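Local atomic coordinates of D-psicose 3-epimerase (Agrobacterium tumefaciens, PDB entry 2HK0), a protein that interconverts D-fructose and D-psicose by epimerisation at C3, a reaction in which a bound metal ion plays a pivotal part. Residues I25-W30 / I53-H58; H32-K37 / G271-D276; H59-S64 / E110-N115; I80-G85 / A117-H122; L225-T230 / A260-P265. All coordinates share one frame; numbering follows the deposited sequence.

Contact 1: residues I25-W30 / I53-H58; sequences IYYSYW and IEVAAH
Tyr26 and Glu54 sit in register on adjacent parallel strands, and the backbone bonds between those strands fix the contact. Glu54 N donates to Ile25 O at 3.0 Å, almost straight at 176°. Tyr27, where a 3-10 segment begins, makes a weak bond of 3.3 Å from its N to Glu54 O.

The aromatic contacts follow the strand past this bond. The Tyr26 side chain, with CG anti to the backbone N (chi1 -171°), runs along segment 53-58: CD1 lies 3.9 Å from Glu54 CG and OH reaches to 3.7 Å from Ala56 CB. Ring and Glu54 carboxylate are steeply inclined, 78° between planes. Tyr27 instead brings Glu54 O to the edge of its ring, in plane, 3.6 Å from CD1.

Apolar packing is slight: Ile53 CD1 meets Tyr27 CB at 3.9 Å.

Both carboxylate oxygens of Glu54 are engaged in the barrel interior, OE1 by His227 NE2 and OE2 by His229 NE2. Strands 22-26 and 52-56 are consecutive strands of the TIM barrel, joined in a beta-alpha-beta unit by helix 39-47, whose Tyr41 and Val45 pack on Ile53; strand 81-85 hydrogen-bonds along the other edge of 52-56.

Contact 2: residues H32-K37 / G271-D276; sequences HEWSAK and GTIGSD
Trp34, with CG beside its backbone N (chi1 -61°), lays its indole flat against Ile273, while the Glu33 chain, bent at chi2 (63°), folds its carboxylate back to the start of helix 271-276. Ile273 CG1 stands over the six-membered ring of Trp34, 3.5 Å from the centroid and only 11° off the ring normal, a well-centred CH-pi contact. At the pyrrole side Thr272 CG2 approaches Trp34 CD1 to 3.3 Å. The indole is also held at its rim: Trp34 NE1 donates to Asp276 OD2 at 2.8 Å, nearly in the ring plane and on the anti lone pair of the oxygen. Ring and carboxylate are close to coplanar, and this bond and the CH-pi contact together probably limit the rotation of the indole.

Glu33 OE2 accepts from Thr272 N at 2.8 Å, the amide approaching from above the carboxylate plane. Thr272 OG1 is placed implausibly close to the same oxygen, so the details of that bond are doubtful. His32 O in turn accepts from Ile273 N at 3.1 Å.

Two backbone amides near the start of helix 271-276 thus find acceptors in a loop far off in sequence. The arrangement ties the loop after strand 22-26 to the short helix following strand 260-263, at the C-terminal ends of the barrel strands, where enzymes of the TIM-barrel fold carry their active sites.

Contact 3: residues H59-S64 / E110-N115; sequences HINEYS and ERTLSN
Asn61 meets helix 99-118 with both ends of its amide. Its ND2 donates to Thr112 OG1 at 2.7 Å in a nearly straight bond (174°), with the hydroxyl in the amide plane. Its OD1 accepts from Asn115 ND2, also at 2.7 Å; this oxygen lies in the plane of the Asn115 amide, whereas the donor is tilted 21° from the carbonyl plane of Asn61, and the two amides are inclined by 61°. Beside this pair Ile60 CG2 packs on Asn115 CB at 3.7 Å. Arg111, extended from CG to NE, passes one face of its guanidinium over Asn61 CB.

Farther out, Thr112 OG1 is also bonded to Phe108 O, one turn earlier in its helix, and Asn115 OD1 takes Lys118 NZ, which leaves ND2 directed at Asn61.

Helix 99-118 is therefore joined to the turn after helix 57-60 by neutral, directional bonds that fix which way the Asn61 amide faces; Glu62 and Arg111, 4.3 Å apart between OE2 and NH2, probably add only a general electrostatic attraction.

Contact 4: residues I80-G85 / A117-H122; sequences IILTAG and AKLDIH
Ile121 presses on strand 81-85 at Leu82, where its CG1 lies 3.6 Å from Leu82 CB and equally close to Leu82 O. With CG1 beside the backbone N (chi1 -71°) and the chain extended beyond it (chi2 172°), the CD1 end reaches on to Ala84 CB at 4.1 Å, while the CG2 branch lies over the backbone near Ala84 N. One isoleucine thus bridges two strand residues that point to the same side. Leu119 adds a more distant touch, CD1 to Leu82 CD2 at 4.4 Å, and is itself packed against Leu68 and Ile71 of helix 65-77.

The helix of the beta-alpha-beta unit formed by strand 81-85, helix 99-118 and strand 123-126 ends here in a Schellman motif, with Asp120 as the C' residue at positive phi; the chain then turns back toward the sheet.

No direct hydrogen bond joins the two segments; beside the apolar patch water makes the polar links. One molecule accepts from Leu82 N and donates to Asp120 O, both at 2.8 Å. A second donates to Leu82 O and accepts from His122 N. On the outer side, where Asp120 and His122 are exposed, His122 NE2 donates to Asp120 OD1 at 3.2 Å, from above the carboxylate plane.

Contact 5: residues L225-T230 / A260-P265; sequences LGHFHT and AVIMEP
His229 and Ile262 lie side by side and point the same way from paired strands, His229 CD2 resting 3.7 Å from Ile262 CB. His227, on the same side, crosses Ile262 at a slant, its CE1 coming to 3.6 Å from Ile262 CG1 and meeting Ala260 CB at the ring edge. The two imidazoles therefore border the isoleucine, and their NE2 atoms are both committed to Glu54, inside the barrel. A water lying in the ring plane of His227 joins its ND1 to Gly226 O and Ala260 N.

Glu264 comes in obliquely, its carboxylate turned 72° from the His229 ring; the bond from His229 ND1 to Glu264 OE1 is weak, 3.2 Å and bent to 124°. Asp203 also lies near Glu264 OE1.

The strands are the seventh and eighth of the parallel TIM barrel, consecutive through helix 245-254. Ile262 N to Phe228 O, Thr230 N to Ile262 O and Glu264 N to Thr230 O, each 2.9 Å, form the ladder between them.

On the helix-facing side Phe228 and Val261 run alongside each other, with Val261 CG1 at the ring edge. Thr230 crosses Val261 at about a right angle, CG2 against CG1 at 3.7 Å; its chi1 of 53° sets OG1 over the strand, 3.1 Å from Met263 CA.

Contacts 1, 4 and 5 are buried and contacts 2 and 3 lie farther out, partly buried. Contacts 1 and 5 pair neighbouring barrel strands through backbone ladders, and their polar side chains meet inside the barrel, where Glu54 links contact 1 to contact 5. Contact 4 reaches the same sheet from outside, through aliphatic packing and bridging waters. It shares helix 99-118 with contact 3, and Ile60 touches Leu119 and Ile121 between them. Contacts 2 and 3 use side-chain hydrogen bonds between loops and helices, contact 2 adding a backbone bond and CH-pi packing; His59 NE2 probably bonds Trp34 O, joining them although their centres are about 20 Å apart. Contact 2 also meets contact 1, through Tyr27 OH and Ala36 O.

Contact 1: residues I25-W30 / I53-H58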
# COMPACT_ATOMS: atom_id res chain seq x y z
N ILE A 25 17.26 -7.27 18.36
CA ILE A 25 17.63 -7.97 17.14
C ILE A 25 18.12 -9.37 17.52
O ILE A 25 18.71 -9.55 18.58
CB ILE A 25 18.76 -7.22 16.41
CG1 ILE A 25 19.17 -7.99 15.14
CG2 ILE A 25 19.95 -7.05 17.35
CD1 ILE A 25 19.92 -7.14 14.11
N TYR A 26 17.84 -10.35 16.66
CA TYR A 26 18.28 -11.72 16.88
C TYR A 26 19.76 -11.75 16.43
O TYR A 26 20.05 -11.50 15.26
CB TYR A 26 17.44 -12.66 16.01
CG TYR A 26 17.65 -14.12 16.29
CD1 TYR A 26 17.65 -14.61 17.59
CD2 TYR A 26 17.75 -15.03 15.24
CE1 TYR A 26 17.74 -15.98 17.85
CE2 TYR A 26 17.84 -16.41 15.49
CZ TYR A 26 17.83 -16.87 16.80
OH TYR A 26 17.88 -18.23 17.05
N TYR A 27 20.69 -12.07 17.34
CA TYR A 27 22.12 -12.05 17.01
C TYR A 27 22.58 -12.92 15.83
O TYR A 27 23.60 -12.61 15.21
CB TYR A 27 22.97 -12.36 18.26
CG TYR A 27 23.20 -13.83 18.46
CD1 TYR A 27 22.16 -14.66 18.88
CD2 TYR A 27 24.42 -14.42 18.12
CE1 TYR A 27 22.32 -16.03 18.95
CE2 TYR A 27 24.60 -15.80 18.20
CZ TYR A 27 23.54 -16.60 18.61
OH TYR A 27 23.69 -17.96 18.69
N SER A 28 21.84 -13.98 15.51
CA SER A 28 22.21 -14.85 14.38
C SER A 28 22.25 -14.12 13.02
O SER A 28 22.68 -14.68 12.00
CB SER A 28 21.26 -16.03 14.29
OG SER A 28 21.53 -16.96 15.32
N TYR A 29 21.78 -12.88 13.01
CA TYR A 29 21.82 -12.04 11.82
C TYR A 29 23.27 -11.97 11.31
O TYR A 29 23.52 -11.93 10.11
CB TYR A 29 21.36 -10.64 12.23
CG TYR A 29 21.67 -9.52 11.26
CD1 TYR A 29 21.04 -9.44 10.02
CD2 TYR A 29 22.48 -8.46 11.65
CE1 TYR A 29 21.21 -8.33 9.19
CE2 TYR A 29 22.67 -7.35 10.84
CZ TYR A 29 22.02 -7.28 9.62
OH TYR A 29 22.17 -6.14 8.84
N TRP A 30 24.22 -11.95 12.24
CA TRP A 30 25.65 -11.85 11.92
C TRP A 30 26.37 -13.20 11.73
O TRP A 30 27.57 -13.21 11.45
CB TRP A 30 26.36 -11.06 13.03
CG TRP A 30 26.10 -9.57 13.02
CD1 TRP A 30 26.69 -8.64 12.21
CD2 TRP A 30 25.20 -8.84 13.87
NE1 TRP A 30 26.21 -7.38 12.49
CE2 TRP A 30 25.29 -7.48 13.50
CE3 TRP A 30 24.31 -9.21 14.89
CZ2 TRP A 30 24.52 -6.48 14.13
CZ3 TRP A 30 23.55 -8.23 15.51
CH2 TRP A 30 23.66 -6.88 15.13
N ILE A 53 18.70 -7.90 23.04
CA ILE A 53 19.38 -8.83 22.13
C ILE A 53 18.63 -10.14 22.37
O ILE A 53 18.43 -10.55 23.51
CB ILE A 53 20.89 -9.02 22.43
CG1 ILE A 53 21.46 -10.09 21.49
CG2 ILE A 53 21.13 -9.42 23.88
CD1 ILE A 53 22.99 -10.30 21.59
N GLU A 54 18.16 -10.76 21.29
CA GLU A 54 17.45 -12.02 21.43
C GLU A 54 18.43 -13.12 21.12
O GLU A 54 19.16 -13.06 20.13
CB GLU A 54 16.25 -12.11 20.50
CG GLU A 54 15.53 -13.45 20.62
CD GLU A 54 14.04 -13.35 20.31
OE1 GLU A 54 13.34 -12.65 21.05
OE2 GLU A 54 13.57 -13.98 19.35
N VAL A 55 18.41 -14.13 21.97
CA VAL A 55 19.30 -15.27 21.91
C VAL A 55 18.57 -16.60 21.75
O VAL A 55 17.36 -16.67 21.98
CB VAL A 55 20.13 -15.26 23.21
CG1 VAL A 55 20.74 -16.58 23.46
CG2 VAL A 55 21.19 -14.14 23.13
N ALA A 56 19.29 -17.66 21.36
CA ALA A 56 18.71 -19.00 21.21
C ALA A 56 18.89 -19.79 22.52
O ALA A 56 20.00 -19.94 23.02
CB ALA A 56 19.38 -19.74 20.07
N ALA A 57 17.78 -20.31 23.04
CA ALA A 57 17.79 -21.05 24.30
C ALA A 57 18.73 -22.25 24.39
O ALA A 57 19.35 -22.47 25.44
CB ALA A 57 16.38 -21.49 24.65
N HIS A 58 18.87 -23.03 23.31
CA HIS A 58 19.72 -24.21 23.34
C HIS A 58 21.16 -23.89 23.76
O HIS A 58 21.79 -24.66 24.49
CB HIS A 58 19.71 -24.95 21.98
CG HIS A 58 20.76 -24.50 21.02
ND1 HIS A 58 20.76 -23.25 20.43
CD2 HIS A 58 21.86 -25.14 20.54
CE1 HIS A 58 21.80 -23.14 19.63
NE2 HIS A 58 22.49 -24.27 19.68

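Contact 2: residues H32-K37 / G271-D276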
# COMPACT_ATOMS: atom_id res chain seq x y z
N HIS A 32 26.45 -17.65 10.40
CA HIS A 32 26.07 -18.61 9.37
C HIS A 32 25.72 -19.95 10.00
O HIS A 32 25.16 -20.82 9.36
CB HIS A 32 27.22 -18.83 8.39
CG HIS A 32 27.71 -17.58 7.73
ND1 HIS A 32 26.88 -16.77 6.99
CD2 HIS A 32 28.93 -17.00 7.71
CE1 HIS A 32 27.58 -15.73 6.55
NE2 HIS A 32 28.82 -15.85 6.97
N GLU A 33 26.09 -20.10 11.27
CA GLU A 33 25.85 -21.33 12.01
C GLU A 33 25.07 -21.03 13.30
O GLU A 33 25.33 -20.01 13.96
CB GLU A 33 27.20 -21.96 12.36
CG GLU A 33 27.34 -23.41 11.98
CD GLU A 33 27.27 -23.64 10.49
OE1 GLU A 33 28.03 -22.99 9.74
OE2 GLU A 33 26.44 -24.47 10.07
N TRP A 34 24.13 -21.90 13.67
CA TRP A 34 23.37 -21.69 14.89
C TRP A 34 24.28 -21.91 16.10
O TRP A 34 23.99 -21.45 17.21
CB TRP A 34 22.20 -22.69 15.00
CG TRP A 34 21.18 -22.62 13.89
CD1 TRP A 34 20.87 -23.61 13.00
CD2 TRP A 34 20.30 -21.52 13.59
NE1 TRP A 34 19.85 -23.20 12.17
CE2 TRP A 34 19.49 -21.93 12.51
CE3 TRP A 34 20.12 -20.24 14.13
CZ2 TRP A 34 18.51 -21.10 11.95
CZ3 TRP A 34 19.14 -19.41 13.57
CH2 TRP A 34 18.35 -19.85 12.49
N SER A 35 25.39 -22.62 15.88
CA SER A 35 26.35 -22.94 16.93
C SER A 35 27.21 -21.76 17.40
O SER A 35 27.87 -21.84 18.43
CB SER A 35 27.26 -24.08 16.46
OG SER A 35 28.09 -23.65 15.39
N ALA A 36 27.22 -20.66 16.64
CA ALA A 36 28.01 -19.50 17.04
C ALA A 36 27.50 -18.96 18.39
O ALA A 36 26.31 -18.73 18.56
CB ALA A 36 27.93 -18.42 15.98
N LYS A 37 28.42 -18.76 19.33
CA LYS A 37 28.06 -18.26 20.66
C LYS A 37 27.62 -16.80 20.63
O LYS A 37 28.17 -15.98 19.89
CB LYS A 37 29.24 -18.41 21.62
CG LYS A 37 29.57 -19.86 21.95
CD LYS A 37 30.72 -19.94 22.94
CE LYS A 37 31.09 -21.38 23.23
NZ LYS A 37 32.44 -21.46 23.86
N GLY A 271 26.06 -22.11 5.33
CA GLY A 271 26.00 -22.64 6.68
C GLY A 271 24.64 -23.22 6.98
O GLY A 271 23.76 -23.27 6.13
N THR A 272 24.48 -23.67 8.22
CA THR A 272 23.23 -24.25 8.68
C THR A 272 22.07 -23.24 8.66
O THR A 272 20.94 -23.59 8.32
CB THR A 272 23.40 -24.78 10.11
OG1 THR A 272 24.48 -25.72 10.13
CG2 THR A 272 22.14 -25.48 10.58
N ILE A 273 22.34 -21.99 9.02
CA ILE A 273 21.29 -20.98 9.03
C ILE A 273 20.82 -20.77 7.58
O ILE A 273 19.62 -20.81 7.30
CB ILE A 273 21.81 -19.64 9.62
CG1 ILE A 273 22.13 -19.83 11.11
CG2 ILE A 273 20.77 -18.54 9.45
CD1 ILE A 273 22.83 -18.66 11.75
N GLY A 274 21.78 -20.59 6.68
CA GLY A 274 21.47 -20.39 5.27
C GLY A 274 20.55 -21.46 4.70
O GLY A 274 19.59 -21.16 3.99
N SER A 275 20.82 -22.73 5.00
CA SER A 275 19.99 -23.79 4.47
C SER A 275 18.69 -23.97 5.28
O SER A 275 17.64 -24.28 4.71
CB SER A 275 20.77 -25.10 4.43
OG SER A 275 21.00 -25.56 5.74
N ASP A 276 18.75 -23.77 6.59
CA ASP A 276 17.56 -23.91 7.44
C ASP A 276 16.53 -22.81 7.19
O ASP A 276 15.33 -23.08 7.14
CB ASP A 276 17.95 -23.90 8.92
CG ASP A 276 18.49 -25.26 9.39
OD1 ASP A 276 18.41 -26.22 8.60
OD2 ASP A 276 18.97 -25.35 10.54

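Contact 3: residues H59-S64 / E110-N115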
# COMPACT_ATOMS: atom_id res chain seq x y z
N HIS A 59 21.67 -22.75 23.30
CA HIS A 59 23.02 -22.33 23.67
C HIS A 59 23.12 -22.20 25.18
O HIS A 59 24.12 -22.58 25.79
CB HIS A 59 23.33 -20.96 23.06
CG HIS A 59 23.95 -21.03 21.70
ND1 HIS A 59 25.17 -21.64 21.46
CD2 HIS A 59 23.54 -20.54 20.50
CE1 HIS A 59 25.47 -21.53 20.18
NE2 HIS A 59 24.50 -20.87 19.58
N ILE A 60 22.07 -21.66 25.77
CA ILE A 60 22.01 -21.43 27.20
C ILE A 60 22.16 -22.70 28.06
O ILE A 60 22.78 -22.66 29.12
CB ILE A 60 20.71 -20.69 27.55
CG1 ILE A 60 20.70 -19.35 26.80
CG2 ILE A 60 20.58 -20.48 29.05
CD1 ILE A 60 19.44 -18.52 27.00
N ASN A 61 21.63 -23.82 27.58
CA ASN A 61 21.71 -25.07 28.33
C ASN A 61 23.11 -25.68 28.39
O ASN A 61 23.33 -26.64 29.12
CB ASN A 61 20.74 -26.10 27.75
CG ASN A 61 19.30 -25.76 28.04
OD1 ASN A 61 19.00 -25.15 29.06
ND2 ASN A 61 18.40 -26.17 27.16
N GLU A 62 24.04 -25.12 27.63
CA GLU A 62 25.39 -25.66 27.61
C GLU A 62 26.40 -24.90 28.46
O GLU A 62 27.50 -25.40 28.71
CB GLU A 62 25.89 -25.76 26.17
CG GLU A 62 25.18 -26.85 25.39
CD GLU A 62 24.93 -28.08 26.25
OE1 GLU A 62 25.90 -28.59 26.87
OE2 GLU A 62 23.77 -28.55 26.31
N TYR A 63 26.02 -23.71 28.89
CA TYR A 63 26.90 -22.88 29.71
C TYR A 63 26.86 -23.32 31.17
O TYR A 63 25.84 -23.78 31.66
CB TYR A 63 26.48 -21.41 29.62
CG TYR A 63 26.76 -20.78 28.28
CD1 TYR A 63 28.07 -20.59 27.84
CD2 TYR A 63 25.72 -20.39 27.45
CE1 TYR A 63 28.34 -20.02 26.60
CE2 TYR A 63 25.98 -19.82 26.20
CZ TYR A 63 27.28 -19.64 25.78
OH TYR A 63 27.53 -19.08 24.55
N SER A 64 27.99 -23.17 31.85
CA SER A 64 28.09 -23.51 33.26
C SER A 64 27.40 -22.40 34.02
O SER A 64 27.26 -21.29 33.51
CB SER A 64 29.55 -23.57 33.69
OG SER A 64 30.13 -22.28 33.69
N GLU A 110 11.55 -27.49 31.21
CA GLU A 110 11.83 -27.15 32.60
C GLU A 110 13.30 -26.80 32.80
O GLU A 110 13.63 -25.81 33.44
CB GLU A 110 11.40 -28.29 33.52
CG GLU A 110 9.88 -28.39 33.57
CD GLU A 110 9.40 -29.49 34.48
OE1 GLU A 110 10.12 -29.82 35.44
OE2 GLU A 110 8.29 -30.01 34.23
N ARG A 111 14.18 -27.60 32.21
CA ARG A 111 15.62 -27.34 32.31
C ARG A 111 16.00 -26.01 31.65
O ARG A 111 16.72 -25.18 32.23
CB ARG A 111 16.39 -28.49 31.64
CG ARG A 111 17.89 -28.29 31.61
CD ARG A 111 18.52 -29.31 30.69
NE ARG A 111 19.98 -29.32 30.78
CZ ARG A 111 20.77 -29.89 29.87
NH1 ARG A 111 20.23 -30.49 28.82
NH2 ARG A 111 22.09 -29.88 30.03
N THR A 112 15.52 -25.81 30.43
CA THR A 112 15.82 -24.59 29.69
C THR A 112 15.28 -23.37 30.42
O THR A 112 15.96 -22.37 30.56
CB THR A 112 15.22 -24.66 28.27
OG1 THR A 112 15.72 -25.82 27.61
CG2 THR A 112 15.60 -23.45 27.47
N LEU A 113 14.04 -23.45 30.89
CA LEU A 113 13.41 -22.34 31.60
C LEU A 113 14.21 -21.96 32.87
O LEU A 113 14.37 -20.78 33.18
CB LEU A 113 11.97 -22.72 31.98
CG LEU A 113 10.72 -22.19 31.27
CD1 LEU A 113 11.02 -21.62 29.91
CD2 LEU A 113 9.68 -23.31 31.18
N SER A 114 14.70 -22.96 33.60
CA SER A 114 15.49 -22.69 34.80
C SER A 114 16.77 -21.95 34.42
O SER A 114 17.17 -20.99 35.09
CB SER A 114 15.85 -23.99 35.52
OG SER A 114 14.68 -24.66 35.97
N ASN A 115 17.41 -22.39 33.35
CA ASN A 115 18.64 -21.74 32.91
C ASN A 115 18.35 -20.32 32.41
O ASN A 115 19.11 -19.39 32.69
CB ASN A 115 19.32 -22.58 31.83
CG ASN A 115 19.91 -23.87 32.39
OD1 ASN A 115 20.38 -23.89 33.53
ND2 ASN A 115 19.90 -24.93 31.60

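Contact 4: residues I80-G85 / A117-H122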
# COMPACT_ATOMS: atom_id res chain seq x y z
N ILE A 80 21.68 -3.80 28.55
CA ILE A 80 20.84 -4.43 27.55
C ILE A 80 20.06 -5.60 28.15
O ILE A 80 20.54 -6.29 29.05
CB ILE A 80 21.70 -4.90 26.32
CG1 ILE A 80 20.78 -5.34 25.18
CG2 ILE A 80 22.61 -6.05 26.72
CD1 ILE A 80 21.51 -5.57 23.89
N ILE A 81 18.84 -5.81 27.66
CA ILE A 81 17.98 -6.88 28.15
C ILE A 81 18.07 -8.11 27.26
O ILE A 81 18.23 -7.99 26.04
CB ILE A 81 16.50 -6.40 28.18
CG1 ILE A 81 16.35 -5.20 29.12
CG2 ILE A 81 15.59 -7.53 28.62
CD1 ILE A 81 15.05 -4.44 28.92
N LEU A 82 17.95 -9.29 27.85
CA LEU A 82 17.99 -10.49 27.04
C LEU A 82 16.61 -11.11 26.88
O LEU A 82 15.81 -11.15 27.82
CB LEU A 82 18.94 -11.54 27.64
CG LEU A 82 20.41 -11.45 27.20
CD1 LEU A 82 20.94 -10.03 27.37
CD2 LEU A 82 21.23 -12.42 28.01
N THR A 83 16.34 -11.56 25.66
CA THR A 83 15.11 -12.23 25.31
C THR A 83 15.56 -13.55 24.65
O THR A 83 16.69 -13.64 24.16
CB THR A 83 14.31 -11.35 24.34
OG1 THR A 83 13.50 -10.43 25.11
CG2 THR A 83 13.43 -12.17 23.49
N ALA A 84 14.73 -14.58 24.66
CA ALA A 84 15.16 -15.83 24.05
C ALA A 84 14.14 -16.60 23.24
O ALA A 84 12.93 -16.54 23.51
CB ALA A 84 15.73 -16.75 25.10
N GLY A 85 14.66 -17.31 22.24
CA GLY A 85 13.85 -18.14 21.39
C GLY A 85 14.10 -19.60 21.77
O GLY A 85 15.19 -19.94 22.27
N ALA A 117 16.10 -18.29 33.38
CA ALA A 117 15.90 -17.39 34.51
C ALA A 117 17.24 -16.94 35.09
O ALA A 117 17.35 -15.82 35.61
CB ALA A 117 15.05 -18.08 35.58
N LYS A 118 18.26 -17.80 34.99
CA LYS A 118 19.59 -17.47 35.49
C LYS A 118 20.19 -16.30 34.71
O LYS A 118 21.14 -15.66 35.16
CB LYS A 118 20.53 -18.67 35.38
CG LYS A 118 20.19 -19.83 36.30
CD LYS A 118 21.06 -21.06 36.00
CE LYS A 118 20.61 -22.27 36.82
NZ LYS A 118 21.34 -23.52 36.46
N LEU A 119 19.64 -16.03 33.52
CA LEU A 119 20.13 -14.92 32.71
C LEU A 119 19.20 -13.72 32.82
O LEU A 119 19.33 -12.75 32.06
CB LEU A 119 20.26 -15.34 31.23
CG LEU A 119 21.35 -16.37 30.89
CD1 LEU A 119 21.34 -16.60 29.40
CD2 LEU A 119 22.73 -15.88 31.35
N ASP A 120 18.25 -13.79 33.75
CA ASP A 120 17.29 -12.71 33.95
C ASP A 120 16.47 -12.45 32.68
O ASP A 120 16.21 -11.30 32.31
CB ASP A 120 18.03 -11.43 34.39
CG ASP A 120 17.10 -10.41 35.04
OD1 ASP A 120 16.08 -10.83 35.62
OD2 ASP A 120 17.39 -9.19 35.00
N ILE A 121 16.10 -13.53 32.01
CA ILE A 121 15.28 -13.49 30.80
C ILE A 121 13.83 -13.77 31.23
O ILE A 121 13.56 -14.75 31.93
CB ILE A 121 15.73 -14.58 29.80
CG1 ILE A 121 17.09 -14.20 29.20
CG2 ILE A 121 14.68 -14.77 28.71
CD1 ILE A 121 17.70 -15.30 28.36
N HIS A 122 12.90 -12.92 30.80
CA HIS A 122 11.50 -13.11 31.18
C HIS A 122 10.54 -13.37 30.02
O HIS A 122 9.34 -13.62 30.23
CB HIS A 122 11.05 -11.88 31.98
CG HIS A 122 11.70 -11.79 33.33
ND1 HIS A 122 11.14 -12.35 34.46
CD2 HIS A 122 12.91 -11.31 33.70
CE1 HIS A 122 11.99 -12.22 35.47
NE2 HIS A 122 13.07 -11.59 35.03
O HOH W 1 17.66 -9.55 30.65
O HOH W 2 13.36 -11.10 28.96

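Contact 5: residues L225-T230 / A260-P265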
# COMPACT_ATOMS: atom_id res chain seq x y z
N LEU A 225 -1.02 -10.21 22.78
CA LEU A 225 0.23 -10.10 22.03
C LEU A 225 1.34 -9.93 23.05
O LEU A 225 1.40 -8.90 23.72
CB LEU A 225 0.22 -8.88 21.09
CG LEU A 225 0.89 -8.95 19.70
CD1 LEU A 225 1.58 -7.64 19.42
CD2 LEU A 225 1.82 -10.08 19.57
N GLY A 226 2.22 -10.92 23.16
CA GLY A 226 3.30 -10.83 24.13
C GLY A 226 4.70 -10.63 23.57
O GLY A 226 5.60 -10.25 24.30
N HIS A 227 4.87 -10.88 22.27
CA HIS A 227 6.18 -10.74 21.62
C HIS A 227 5.93 -10.49 20.12
O HIS A 227 4.90 -10.91 19.58
CB HIS A 227 6.99 -12.02 21.84
CG HIS A 227 8.47 -11.82 21.77
ND1 HIS A 227 9.11 -10.74 22.35
CD2 HIS A 227 9.45 -12.58 21.22
CE1 HIS A 227 10.42 -10.85 22.16
NE2 HIS A 227 10.65 -11.96 21.47
N PHE A 228 6.87 -9.82 19.45
CA PHE A 228 6.70 -9.46 18.04
C PHE A 228 8.02 -9.51 17.28
O PHE A 228 9.04 -8.98 17.75
CB PHE A 228 6.12 -8.03 17.98
CG PHE A 228 5.53 -7.64 16.64
CD1 PHE A 228 4.40 -8.27 16.14
CD2 PHE A 228 6.07 -6.57 15.92
CE1 PHE A 228 3.80 -7.83 14.95
CE2 PHE A 228 5.48 -6.12 14.73
CZ PHE A 228 4.34 -6.75 14.24
N HIS A 229 8.00 -10.12 16.10
CA HIS A 229 9.19 -10.22 15.27
C HIS A 229 8.99 -9.43 13.98
O HIS A 229 7.89 -9.41 13.42
CB HIS A 229 9.47 -11.69 14.91
CG HIS A 229 10.26 -12.43 15.94
ND1 HIS A 229 10.74 -13.71 15.74
CD2 HIS A 229 10.73 -12.04 17.15
CE1 HIS A 229 11.47 -14.07 16.78
NE2 HIS A 229 11.48 -13.08 17.65
N THR A 230 10.06 -8.80 13.49
CA THR A 230 9.97 -8.01 12.27
C THR A 230 11.03 -8.36 11.22
O THR A 230 12.12 -8.83 11.53
CB THR A 230 10.12 -6.53 12.57
OG1 THR A 230 11.33 -6.33 13.32
CG2 THR A 230 8.92 -6.02 13.36
N ALA A 260 8.32 -6.18 23.39
CA ALA A 260 9.50 -6.10 22.54
C ALA A 260 9.21 -6.27 21.05
O ALA A 260 8.29 -6.97 20.65
CB ALA A 260 10.52 -7.14 22.98
N VAL A 261 10.03 -5.61 20.24
CA VAL A 261 9.94 -5.71 18.79
C VAL A 261 11.35 -6.13 18.38
O VAL A 261 12.28 -5.32 18.43
CB VAL A 261 9.59 -4.35 18.15
CG1 VAL A 261 9.62 -4.46 16.63
CG2 VAL A 261 8.20 -3.90 18.61
N ILE A 262 11.51 -7.39 17.99
CA ILE A 262 12.81 -7.92 17.61
C ILE A 262 12.92 -8.10 16.11
O ILE A 262 12.10 -8.82 15.50
CB ILE A 262 13.05 -9.33 18.21
CG1 ILE A 262 12.64 -9.37 19.69
CG2 ILE A 262 14.54 -9.74 18.01
CD1 ILE A 262 13.42 -8.41 20.58
N MSE A 263 13.89 -7.45 15.48
CA MSE A 263 14.06 -7.66 14.04
C MSE A 263 14.83 -8.98 13.91
O MSE A 263 15.80 -9.22 14.62
CB MSE A 263 14.82 -6.50 13.38
CG MSE A 263 16.18 -6.20 13.95
SE MSE A 263 16.91 -4.64 12.99
CE MSE A 263 15.70 -3.25 13.62
N GLU A 264 14.37 -9.83 13.00
CA GLU A 264 14.95 -11.15 12.80
C GLU A 264 15.38 -11.27 11.34
O GLU A 264 14.84 -12.07 10.58
CB GLU A 264 13.89 -12.19 13.15
CG GLU A 264 14.30 -13.64 13.06
CD GLU A 264 13.13 -14.56 13.40
OE1 GLU A 264 12.03 -14.33 12.87
OE2 GLU A 264 13.32 -15.51 14.19
N PRO A 265 16.37 -10.47 10.92
CA PRO A 265 16.79 -10.56 9.53
C PRO A 265 17.74 -11.70 9.20
O PRO A 265 18.62 -12.05 9.99
CB PRO A 265 17.40 -9.18 9.27
CG PRO A 265 18.01 -8.83 10.62
CD PRO A 265 17.09 -9.41 11.66
O HOH W 3 7.89 -8.93 24.19